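Local atomic coordinates of putative aminooxidase (Propionibacterium acnes, PDB entry 2BA9), a protein that isomerises a polyunsaturated fatty acid to conjugated linoleic acid, with flavin-adenine dinucleotide bound in an amine-oxidoreductase-type fold. Residues A[65-70]-A[406-411]; A[129-134]-A[412-417]. All blocks are in the same frame, centred on the assembly; numbering follows the deposited sequence.

Interaction 1: residues A[65-70]-A[406-411]. With NA (sodium ion), chain B; FAD (flavin-adenine dinucleotide), chain D.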
ATOM      1  N   PRO A  65     -10.208 -12.217   2.109  1.00 26.60           N
ATOM      2  CA  PRO A  65     -11.430 -12.280   2.919  1.00 26.33           C
ATOM      3  C   PRO A  65     -11.288 -11.697   4.309  1.00 26.29           C
ATOM      4  O   PRO A  65     -12.297 -11.372   4.925  1.00 24.89           O
ATOM      5  CB  PRO A  65     -11.731 -13.784   3.016  1.00 26.88           C
ATOM      6  CG  PRO A  65     -11.030 -14.392   1.868  1.00 27.03           C
ATOM      7  CD  PRO A  65      -9.803 -13.558   1.643  1.00 26.87           C
ATOM      8  N   SER A  66     -10.048 -11.592   4.792  1.00 26.49           N
ATOM      9  CA  SER A  66      -9.765 -10.963   6.089  1.00 26.91           C
ATOM     10  C   SER A  66      -9.703  -9.420   6.003  1.00 27.25           C
ATOM     11  O   SER A  66      -9.274  -8.768   6.945  1.00 27.42           O
ATOM     12  CB  SER A  66      -8.468 -11.525   6.714  1.00 26.83           C
ATOM     13  OG  SER A  66      -7.312 -11.273   5.914  1.00 26.34           O
ATOM     14  N   TYR A  67     -10.130  -8.837   4.887  1.00 27.47           N
ATOM     15  CA  TYR A  67     -10.191  -7.369   4.769  1.00 27.46           C
ATOM     16  C   TYR A  67     -11.456  -6.844   5.460  1.00 26.85           C
ATOM     17  O   TYR A  67     -12.334  -6.270   4.818  1.00 26.56           O
ATOM     18  CB  TYR A  67     -10.152  -6.942   3.295  1.00 27.67           C
ATOM     19  CG  TYR A  67      -8.767  -6.669   2.722  1.00 29.18           C
ATOM     20  CD1 TYR A  67      -7.634  -7.352   3.179  1.00 29.36           C
ATOM     21  CD2 TYR A  67      -8.604  -5.734   1.700  1.00 28.50           C
ATOM     22  CE1 TYR A  67      -6.379  -7.081   2.657  1.00 29.45           C
ATOM     23  CE2 TYR A  67      -7.362  -5.462   1.167  1.00 30.29           C
ATOM     24  CZ  TYR A  67      -6.253  -6.138   1.640  1.00 31.10           C
ATOM     25  OH  TYR A  67      -5.014  -5.855   1.095  1.00 31.28           O
ATOM     26  N   ASP A  68     -11.532  -7.029   6.775  1.00 26.67           N
ATOM     27  CA  ASP A  68     -12.755  -6.726   7.536  1.00 26.33           C
ATOM     28  C   ASP A  68     -13.233  -5.278   7.376  1.00 25.57           C
ATOM     29  O   ASP A  68     -14.422  -5.039   7.165  1.00 25.56           O
ATOM     30  CB  ASP A  68     -12.571  -7.063   9.021  1.00 26.79           C
ATOM     31  CG  ASP A  68     -12.582  -8.600   9.307  1.00 28.34           C
ATOM     32  OD1 ASP A  68     -13.191  -9.379   8.540  1.00 27.75           O
ATOM     33  OD2 ASP A  68     -11.985  -9.025  10.322  1.00 28.67           O
ATOM     34  N   THR A  69     -12.311  -4.317   7.455  1.00 24.52           N
ATOM     35  CA  THR A  69     -12.686  -2.900   7.346  1.00 23.82           C
ATOM     36  C   THR A  69     -13.190  -2.577   5.934  1.00 23.36           C
ATOM     37  O   THR A  69     -14.189  -1.885   5.777  1.00 21.84           O
ATOM     38  CB  THR A  69     -11.528  -1.974   7.746  1.00 24.03           C
ATOM     39  OG1 THR A  69     -10.967  -2.434   8.989  1.00 22.83           O
ATOM     40  CG2 THR A  69     -12.011  -0.544   7.914  1.00 23.01           C
ATOM     41  N   ILE A  70     -12.528  -3.111   4.915  1.00 23.45           N
ATOM     42  CA  ILE A  70     -13.024  -2.939   3.545  1.00 23.98           C
ATOM     43  C   ILE A  70     -14.411  -3.563   3.382  1.00 24.25           C
ATOM     44  O   ILE A  70     -15.249  -3.003   2.681  1.00 24.69           O
ATOM     45  CB  ILE A  70     -12.059  -3.482   2.456  1.00 23.91           C
ATOM     46  CG1 ILE A  70     -10.666  -2.834   2.599  1.00 25.12           C
ATOM     47  CG2 ILE A  70     -12.637  -3.219   1.050  1.00 22.90           C
ATOM     48  CD1 ILE A  70     -10.681  -1.295   2.845  1.00 22.28           C
ATOM     49  N   GLY A 406       1.413   0.032   3.669  1.00 25.75           N
ATOM     50  CA  GLY A 406       0.988   0.460   2.351  1.00 25.94           C
ATOM     51  C   GLY A 406      -0.040  -0.438   1.677  1.00 26.12           C
ATOM     52  O   GLY A 406       0.157  -0.816   0.529  1.00 27.01           O
ATOM     53  N   ASN A 407      -1.131  -0.783   2.370  1.00 26.22           N
ATOM     54  CA  ASN A 407      -2.300  -1.419   1.716  1.00 26.13           C
ATOM     55  C   ASN A 407      -3.608  -0.797   2.179  1.00 25.35           C
ATOM     56  O   ASN A 407      -3.637  -0.104   3.201  1.00 24.18           O
ATOM     57  CB  ASN A 407      -2.238  -2.970   1.737  1.00 26.55           C
ATOM     58  CG  ASN A 407      -3.006  -3.661   2.902  1.00 27.29           C
ATOM     59  OD1 ASN A 407      -4.005  -3.181   3.444  1.00 28.86           O
ATOM     60  ND2 ASN A 407      -2.544  -4.869   3.220  1.00 27.76           N
ATOM     61  N   PHE A 408      -4.668  -0.972   1.385  1.00 25.44           N
ATOM     62  CA  PHE A 408      -5.871  -0.158   1.589  1.00 25.64           C
ATOM     63  C   PHE A 408      -6.759  -0.660   2.735  1.00 25.76           C
ATOM     64  O   PHE A 408      -7.504   0.120   3.327  1.00 26.51           O
ATOM     65  CB  PHE A 408      -6.646   0.133   0.284  1.00 26.14           C
ATOM     66  CG  PHE A 408      -7.166  -1.087  -0.455  1.00 26.29           C
ATOM     67  CD1 PHE A 408      -8.348  -1.715  -0.066  1.00 26.92           C
ATOM     68  CD2 PHE A 408      -6.535  -1.525  -1.610  1.00 27.73           C
ATOM     69  CE1 PHE A 408      -8.848  -2.802  -0.779  1.00 26.74           C
ATOM     70  CE2 PHE A 408      -7.028  -2.622  -2.318  1.00 27.53           C
ATOM     71  CZ  PHE A 408      -8.183  -3.262  -1.887  1.00 27.49           C
ATOM     72  N   ASP A 409      -6.657  -1.928   3.102  1.00 25.40           N
ATOM     73  CA  ASP A 409      -7.353  -2.365   4.308  1.00 25.84           C
ATOM     74  C   ASP A 409      -6.633  -1.863   5.552  1.00 25.72           C
ATOM     75  O   ASP A 409      -7.267  -1.443   6.514  1.00 25.80           O
ATOM     76  CB  ASP A 409      -7.490  -3.883   4.367  1.00 25.59           C
ATOM     77  CG  ASP A 409      -8.311  -4.333   5.557  1.00 25.64           C
ATOM     78  OD1 ASP A 409      -9.558  -4.140   5.542  1.00 23.65           O
ATOM     79  OD2 ASP A 409      -7.700  -4.861   6.512  1.00 27.29           O
ATOM     80  N   GLU A 410      -5.305  -1.884   5.518  1.00 26.12           N
ATOM     81  CA  GLU A 410      -4.512  -1.518   6.688  1.00 26.39           C
ATOM     82  C   GLU A 410      -4.712  -0.059   7.037  1.00 26.23           C
ATOM     83  O   GLU A 410      -4.899   0.272   8.217  1.00 26.44           O
ATOM     84  CB  GLU A 410      -3.026  -1.830   6.491  1.00 26.62           C
ATOM     85  CG  GLU A 410      -2.691  -3.328   6.490  1.00 28.45           C
ATOM     86  CD  GLU A 410      -2.922  -4.022   7.842  1.00 29.61           C
ATOM     87  OE1 GLU A 410      -2.547  -3.464   8.890  1.00 30.53           O
ATOM     88  OE2 GLU A 410      -3.468  -5.152   7.854  1.00 32.85           O
ATOM     89  N   VAL A 411      -4.689   0.812   6.027  1.00 25.46           N
ATOM     90  CA  VAL A 411      -4.873   2.241   6.252  1.00 25.21           C
ATOM     91  C   VAL A 411      -6.298   2.585   6.708  1.00 25.26           C
ATOM     92  O   VAL A 411      -6.474   3.431   7.580  1.00 25.41           O
ATOM     93  CB  VAL A 411      -4.479   3.115   5.023  1.00 25.00           C
ATOM     94  CG1 VAL A 411      -3.040   2.786   4.550  1.00 24.43           C
ATOM     95  CG2 VAL A 411      -5.478   2.983   3.913  1.00 25.24           C
TER
HETATM   96 NA    NA B2001      -3.245  -7.138   9.050  1.00 41.99          NA
HETATM   97  PA  FAD D 500      -3.044   7.117  -1.120  1.00 19.59           P
HETATM   98  O1A FAD D 500      -3.810   5.972  -1.716  1.00 19.96           O
HETATM   99  O2A FAD D 500      -1.700   7.435  -1.742  1.00 19.83           O
HETATM  100  O5B FAD D 500      -3.929   8.445  -1.254  1.00 20.92           O
HETATM  101  C5B FAD D 500      -3.408   9.630  -0.699  1.00 23.05           C
HETATM  102  C4B FAD D 500      -4.251  10.815  -1.122  1.00 23.62           C
HETATM  103  O4B FAD D 500      -3.730  11.983  -0.522  1.00 24.57           O
HETATM  104  C3B FAD D 500      -4.253  11.003  -2.641  1.00 23.93           C
HETATM  105  O3B FAD D 500      -5.578  11.069  -3.116  1.00 23.63           O
HETATM  106  C2B FAD D 500      -3.477  12.284  -2.841  1.00 24.35           C
HETATM  107  O2B FAD D 500      -3.838  12.975  -4.037  1.00 24.46           O
HETATM  108  C1B FAD D 500      -3.714  12.999  -1.499  1.00 24.38           C
HETATM  109  N9A FAD D 500      -2.660  14.000  -1.258  1.00 23.97           N
HETATM  110  C8A FAD D 500      -1.295  13.802  -1.271  1.00 24.64           C
HETATM  111  N7A FAD D 500      -0.678  14.993  -1.026  1.00 23.58           N
HETATM  112  C5A FAD D 500      -1.635  15.946  -0.855  1.00 24.46           C
HETATM  113  C6A FAD D 500      -1.586  17.331  -0.598  1.00 23.92           C
HETATM  114  N6A FAD D 500      -0.433  17.875  -0.091  1.00 23.78           N
HETATM  115  N1A FAD D 500      -2.781  18.026  -0.448  1.00 24.67           N
HETATM  116  C2A FAD D 500      -4.007  17.396  -0.608  1.00 25.15           C
HETATM  117  N3A FAD D 500      -4.042  16.032  -0.867  1.00 24.60           N
HETATM  118  C4A FAD D 500      -2.887  15.324  -1.008  1.00 24.25           C
HETATM  119  N1  FAD D 500      -3.358  -2.280  -1.639  1.00 25.89           N
HETATM  120  C2  FAD D 500      -3.967  -3.452  -1.238  1.00 28.77           C
HETATM  121  O2  FAD D 500      -4.613  -3.480  -0.191  1.00 25.85           O
HETATM  122  N3  FAD D 500      -3.823  -4.595  -1.999  1.00 29.83           N
HETATM  123  C4  FAD D 500      -3.100  -4.562  -3.173  1.00 29.28           C
HETATM  124  O4  FAD D 500      -3.007  -5.603  -3.843  1.00 30.85           O
HETATM  125  C4X FAD D 500      -2.494  -3.372  -3.589  1.00 27.21           C
HETATM  126  N5  FAD D 500      -1.742  -3.306  -4.749  1.00 24.38           N
HETATM  127  C5X FAD D 500      -1.279  -2.104  -5.250  1.00 24.27           C
HETATM  128  C6  FAD D 500      -0.649  -2.048  -6.491  1.00 23.47           C
HETATM  129  C7  FAD D 500      -0.222  -0.823  -6.999  1.00 23.93           C
HETATM  130  C7M FAD D 500       0.438  -0.799  -8.348  1.00 23.84           C
HETATM  131  C8  FAD D 500      -0.415   0.341  -6.259  1.00 23.67           C
HETATM  132  C8M FAD D 500       0.029   1.682  -6.759  1.00 22.83           C
HETATM  133  C9  FAD D 500      -1.041   0.273  -5.017  1.00 23.66           C
HETATM  134  C9A FAD D 500      -1.471  -0.946  -4.492  1.00 24.16           C
HETATM  135  N10 FAD D 500      -2.086  -1.041  -3.230  1.00 23.80           N
HETATM  136  C10 FAD D 500      -2.651  -2.226  -2.816  1.00 25.30           C
HETATM  137  C1' FAD D 500      -1.854  -0.003  -2.184  1.00 20.63           C
HETATM  138  C2' FAD D 500      -3.078   0.878  -1.972  1.00 19.91           C
HETATM  139  O2' FAD D 500      -3.614   1.353  -3.202  1.00 21.29           O
HETATM  140  C3' FAD D 500      -2.660   2.031  -1.072  1.00 20.46           C
HETATM  141  O3' FAD D 500      -1.998   1.511   0.083  1.00 20.43           O
HETATM  142  C4' FAD D 500      -3.859   2.879  -0.681  1.00 20.53           C
HETATM  143  O4' FAD D 500      -4.354   3.616  -1.793  1.00 24.59           O
HETATM  144  C5' FAD D 500      -3.449   3.794   0.463  1.00 21.46           C
HETATM  145  O5' FAD D 500      -4.411   4.793   0.650  1.00 20.30           O
HETATM  146  P   FAD D 500      -4.003   6.186   1.371  1.00 20.53           P
HETATM  147  O1P FAD D 500      -5.189   7.131   1.404  1.00 20.58           O
HETATM  148  O2P FAD D 500      -3.492   5.863   2.732  1.00 23.73           O
HETATM  149  O3P FAD D 500      -2.866   6.853   0.455  1.00 21.28           O
HETATM  150  O   HOH W   1      -6.876  -7.598   7.487  1.00 31.43           O
HETATM  151  O   HOH W   2      -9.598  -4.773   8.637  1.00 25.03           O
HETATM  152  O   HOH W   3      -2.518  -5.558  10.719  1.00 24.73           O
HETATM  153  O   HOH W   4      -3.178  -8.498   7.147  1.00 31.30           O
HETATM  154  O   HOH W   5      -2.580  -8.814  10.173  1.00 26.37           O
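Tyr67 and Asp409 anchor a buried contact between the starts of two helices, 68-77 and 408-423, beside the pyrimidine end of the flavin. Asp409 slides past the tyrosine ring: its CB sits over the ring centre, 3.3 Å from the centroid, as a CH-pi contact, and its carboxylate is stacked at 19° to the ring plane. Asp409 CG is anti to the backbone N (chi1 -175°), which directs the carboxylate carbon toward helix 68-77; OD1 accepts from Ile70 N at 3.2 Å, nearly along its C-O axis. OD2 takes two waters, one also donating to Ser66 O and the other accepting from Thr69 N. The carboxylate thus serves first-turn amides, Ile70 N directly and Thr69 N through water, which have no i-4 carbonyl within the helix. In this flavin-containing amine oxidoreductase fold, the other N-terminus faces the cofactor. FAD O2 is gripped twice, by Tyr67 OH at 2.7 Å and by Phe408 N at 3.0 Å. The phenylalanine ring also lies beneath O2, which stands over its face toward the rim. Tyr67 points its CE2 edge at that same ring, in an offset edge-to-face pair with planes at 89°, while Ile70 CG1 packs at the phenylalanine edge, 3.7 Å from CD1. Asn407, the N-cap, accepts from Glu410 N through OD1 at 2.8 Å. Glu410 OE2 binds the sodium ion, which Lys183 O also ligates.

Interaction 2: residues A[129-134]-A[412-417]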
ATOM      1  N   ASP A 129       0.602  -9.263  14.393  1.00 26.77           N
ATOM      2  CA  ASP A 129      -0.362  -8.985  13.330  1.00 26.39           C
ATOM      3  C   ASP A 129      -1.320  -7.840  13.606  1.00 26.40           C
ATOM      4  O   ASP A 129      -2.137  -7.517  12.756  1.00 26.39           O
ATOM      5  CB  ASP A 129      -1.140 -10.245  12.946  1.00 26.62           C
ATOM      6  CG  ASP A 129      -1.852 -10.897  14.118  1.00 26.86           C
ATOM      7  OD1 ASP A 129      -1.566 -10.560  15.283  1.00 24.80           O
ATOM      8  OD2 ASP A 129      -2.693 -11.776  13.855  1.00 27.62           O
ATOM      9  N   ALA A 130      -1.204  -7.210  14.773  1.00 26.30           N
ATOM     10  CA  ALA A 130      -2.012  -6.033  15.091  1.00 26.17           C
ATOM     11  C   ALA A 130      -1.786  -4.893  14.055  1.00 25.99           C
ATOM     12  O   ALA A 130      -0.668  -4.677  13.539  1.00 25.30           O
ATOM     13  CB  ALA A 130      -1.719  -5.550  16.518  1.00 26.17           C
ATOM     14  N   ASN A 131      -2.868  -4.195  13.734  1.00 25.29           N
ATOM     15  CA  ASN A 131      -2.806  -3.054  12.844  1.00 25.48           C
ATOM     16  C   ASN A 131      -2.023  -1.931  13.531  1.00 25.88           C
ATOM     17  O   ASN A 131      -2.127  -1.738  14.743  1.00 25.95           O
ATOM     18  CB  ASN A 131      -4.228  -2.617  12.467  1.00 24.98           C
ATOM     19  CG  ASN A 131      -4.259  -1.363  11.629  1.00 24.98           C
ATOM     20  OD1 ASN A 131      -4.453  -0.280  12.161  1.00 24.44           O
ATOM     21  ND2 ASN A 131      -4.061  -1.501  10.314  1.00 23.58           N
ATOM     22  N   GLY A 132      -1.211  -1.220  12.761  1.00 26.74           N
ATOM     23  CA  GLY A 132      -0.381  -0.144  13.309  1.00 27.01           C
ATOM     24  C   GLY A 132       0.790  -0.693  14.106  1.00 27.24           C
ATOM     25  O   GLY A 132       0.969  -1.912  14.186  1.00 27.52           O
ATOM     26  N   HIS A 133       1.585   0.210  14.677  1.00 26.84           N
ATOM     27  CA  HIS A 133       2.822  -0.152  15.376  1.00 26.67           C
ATOM     28  C   HIS A 133       2.894   0.401  16.810  1.00 26.84           C
ATOM     29  O   HIS A 133       3.927   0.266  17.483  1.00 26.92           O
ATOM     30  CB  HIS A 133       4.045   0.323  14.560  1.00 26.43           C
ATOM     31  CG  HIS A 133       4.060  -0.169  13.140  1.00 25.94           C
ATOM     32  ND1 HIS A 133       4.963  -1.105  12.681  1.00 25.91           N
ATOM     33  CD2 HIS A 133       3.289   0.156  12.078  1.00 25.46           C
ATOM     34  CE1 HIS A 133       4.746  -1.338  11.401  1.00 25.97           C
ATOM     35  NE2 HIS A 133       3.727  -0.592  11.011  1.00 26.10           N
ATOM     36  N   TYR A 134       1.788   0.988  17.278  1.00 26.90           N
ATOM     37  CA  TYR A 134       1.697   1.615  18.607  1.00 26.98           C
ATOM     38  C   TYR A 134       1.779   0.572  19.728  1.00 27.33           C
ATOM     39  O   TYR A 134       2.194   0.887  20.854  1.00 27.63           O
ATOM     40  CB  TYR A 134       0.422   2.496  18.739  1.00 26.72           C
ATOM     41  CG  TYR A 134      -0.873   1.863  18.254  1.00 26.29           C
ATOM     42  CD1 TYR A 134      -1.608   1.066  19.093  1.00 26.22           C
ATOM     43  CD2 TYR A 134      -1.345   2.060  16.948  1.00 26.60           C
ATOM     44  CE1 TYR A 134      -2.773   0.474  18.681  1.00 27.26           C
ATOM     45  CE2 TYR A 134      -2.530   1.463  16.513  1.00 25.96           C
ATOM     46  CZ  TYR A 134      -3.235   0.667  17.396  1.00 26.03           C
ATOM     47  OH  TYR A 134      -4.399   0.042  17.048  1.00 25.45           O
ATOM     48  N   CYS A 412      -7.302   1.938   6.121  1.00 25.13           N
ATOM     49  CA  CYS A 412      -8.692   2.187   6.494  1.00 25.14           C
ATOM     50  C   CYS A 412      -8.939   1.702   7.928  1.00 25.08           C
ATOM     51  O   CYS A 412      -9.552   2.406   8.724  1.00 24.36           O
ATOM     52  CB  CYS A 412      -9.656   1.498   5.527  1.00 25.14           C
ATOM     53  SG  CYS A 412      -9.657   2.186   3.844  1.00 26.69           S
ATOM     54  N   HIS A 413      -8.448   0.501   8.235  1.00 25.00           N
ATOM     55  CA  HIS A 413      -8.497  -0.076   9.599  1.00 24.67           C
ATOM     56  C   HIS A 413      -7.806   0.840  10.632  1.00 24.76           C
ATOM     57  O   HIS A 413      -8.318   1.072  11.745  1.00 23.90           O
ATOM     58  CB  HIS A 413      -7.861  -1.475   9.563  1.00 24.56           C
ATOM     59  CG  HIS A 413      -8.022  -2.273  10.821  1.00 25.40           C
ATOM     60  ND1 HIS A 413      -7.415  -3.499  10.996  1.00 25.59           N
ATOM     61  CD2 HIS A 413      -8.683  -2.016  11.973  1.00 24.79           C
ATOM     62  CE1 HIS A 413      -7.715  -3.971  12.190  1.00 23.80           C
ATOM     63  NE2 HIS A 413      -8.485  -3.092  12.802  1.00 25.45           N
ATOM     64  N   TYR A 414      -6.660   1.394  10.252  1.00 24.82           N
ATOM     65  CA  TYR A 414      -5.986   2.366  11.102  1.00 24.72           C
ATOM     66  C   TYR A 414      -6.826   3.638  11.290  1.00 24.56           C
ATOM     67  O   TYR A 414      -6.910   4.162  12.406  1.00 23.97           O
ATOM     68  CB  TYR A 414      -4.603   2.727  10.549  1.00 24.90           C
ATOM     69  CG  TYR A 414      -3.779   3.550  11.516  1.00 24.94           C
ATOM     70  CD1 TYR A 414      -2.825   2.956  12.326  1.00 25.34           C
ATOM     71  CD2 TYR A 414      -3.969   4.925  11.631  1.00 25.39           C
ATOM     72  CE1 TYR A 414      -2.081   3.708  13.226  1.00 25.13           C
ATOM     73  CE2 TYR A 414      -3.228   5.680  12.518  1.00 24.91           C
ATOM     74  CZ  TYR A 414      -2.287   5.065  13.311  1.00 24.43           C
ATOM     75  OH  TYR A 414      -1.551   5.804  14.189  1.00 24.73           O
ATOM     76  N   SER A 415      -7.424   4.145  10.210  1.00 24.24           N
ATOM     77  CA  SER A 415      -8.315   5.320  10.319  1.00 24.23           C
ATOM     78  C   SER A 415      -9.514   5.070  11.275  1.00 24.15           C
ATOM     79  O   SER A 415      -9.780   5.867  12.184  1.00 23.42           O
ATOM     80  CB  SER A 415      -8.795   5.784   8.933  1.00 24.56           C
ATOM     81  OG  SER A 415      -7.844   6.659   8.312  1.00 25.08           O
ATOM     82  N   LYS A 416     -10.208   3.954  11.069  1.00 24.36           N
ATOM     83  CA  LYS A 416     -11.267   3.467  11.986  1.00 24.67           C
ATOM     84  C   LYS A 416     -10.823   3.511  13.450  1.00 24.86           C
ATOM     85  O   LYS A 416     -11.511   4.072  14.314  1.00 25.22           O
ATOM     86  CB  LYS A 416     -11.642   2.021  11.607  1.00 24.70           C
ATOM     87  CG  LYS A 416     -12.700   1.323  12.463  1.00 24.61           C
ATOM     88  CD  LYS A 416     -12.791  -0.150  12.070  1.00 25.37           C
ATOM     89  CE  LYS A 416     -14.001  -0.857  12.661  1.00 25.90           C
ATOM     90  NZ  LYS A 416     -13.844  -1.100  14.106  1.00 28.98           N
ATOM     91  N   ASP A 417      -9.679   2.898  13.727  1.00 24.82           N
ATOM     92  CA  ASP A 417      -9.177   2.786  15.097  1.00 25.04           C
ATOM     93  C   ASP A 417      -8.735   4.145  15.655  1.00 25.16           C
ATOM     94  O   ASP A 417      -8.845   4.375  16.844  1.00 24.96           O
ATOM     95  CB  ASP A 417      -8.008   1.795  15.170  1.00 24.87           C
ATOM     96  CG  ASP A 417      -8.449   0.336  15.092  1.00 25.70           C
ATOM     97  OD1 ASP A 417      -9.643   0.029  15.316  1.00 27.80           O
ATOM     98  OD2 ASP A 417      -7.587  -0.519  14.823  1.00 23.89           O
TER
HETATM   99  O   HOH W   6      -5.193   0.693  14.687  1.00 22.02           O
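Asn131 stacks on the imidazole of His413, the two side chains running past each other in opposite directions with amide and ring planes tilted by 26°. Its CB stands over the ring face, offset toward the rim, and comes within 3.6 Å of ND1. Asn131 CG is anti to the backbone N (chi1 175°), which carries the amide from the 129-134 loop to the flank of helix 408-423. There OD1 rests 3.2 Å from Tyr414 CA and also touches the CB and CD1 of that tyrosine. The other amide atom, ND2, is probably hydrogen-bonded to OE1 of Glu410, a sodium ligand one turn earlier on the helix. Gly132 brings its CA to the edge of the Tyr414 ring, 4.1 Å from CD1; its phi is positive, a conformation that favours glycine. Tyr134 and Tyr414 likewise slide past each other in opposite directions, and the CE1 of Tyr414 approaches the rim of the Tyr134 ring, 4.0 Å from CE2. Farther along the helix, Tyr134 crosses Asp417 at about a right angle, with ring and carboxylate planes 84° apart. The phenol OH of Tyr414 is tied to Glu388, and the ring of Tyr134 receives Arg421 in a cation-pi contact. Between 129-134 and 412-417 themselves no hydrogen bond is direct; the polar link is one water, which accepts from Tyr134 OH at 2.6 Å and donates to both Asn131 OD1 and Asp417 OD2, so two acceptors and a donor are matched without the amide and carboxylate oxygens having to meet.

Interactions 1 and 2 occupy successive turns of helix 408-423, the first at its N-terminus and the second just beyond. Residues 65-70 meet it in the buried region beside the flavin, where a direct carboxylate-amide bond, supplemented by waters, and aromatic packing predominate; interaction 2 is partly buried, and there a water bridges residues 129-134 and 412-417. The two join through Glu410 OE1, 2.9 Å from Asn131 ND2 in a probable hydrogen bond, which ties the loop to a sodium ligand. Packing connects them too, with Thr69 OG1 3.3 Å from His413 CB and Ile70 CD1 against Cys412 SG. Thus helix 68-77 and the 129-134 loop are held by one common helix.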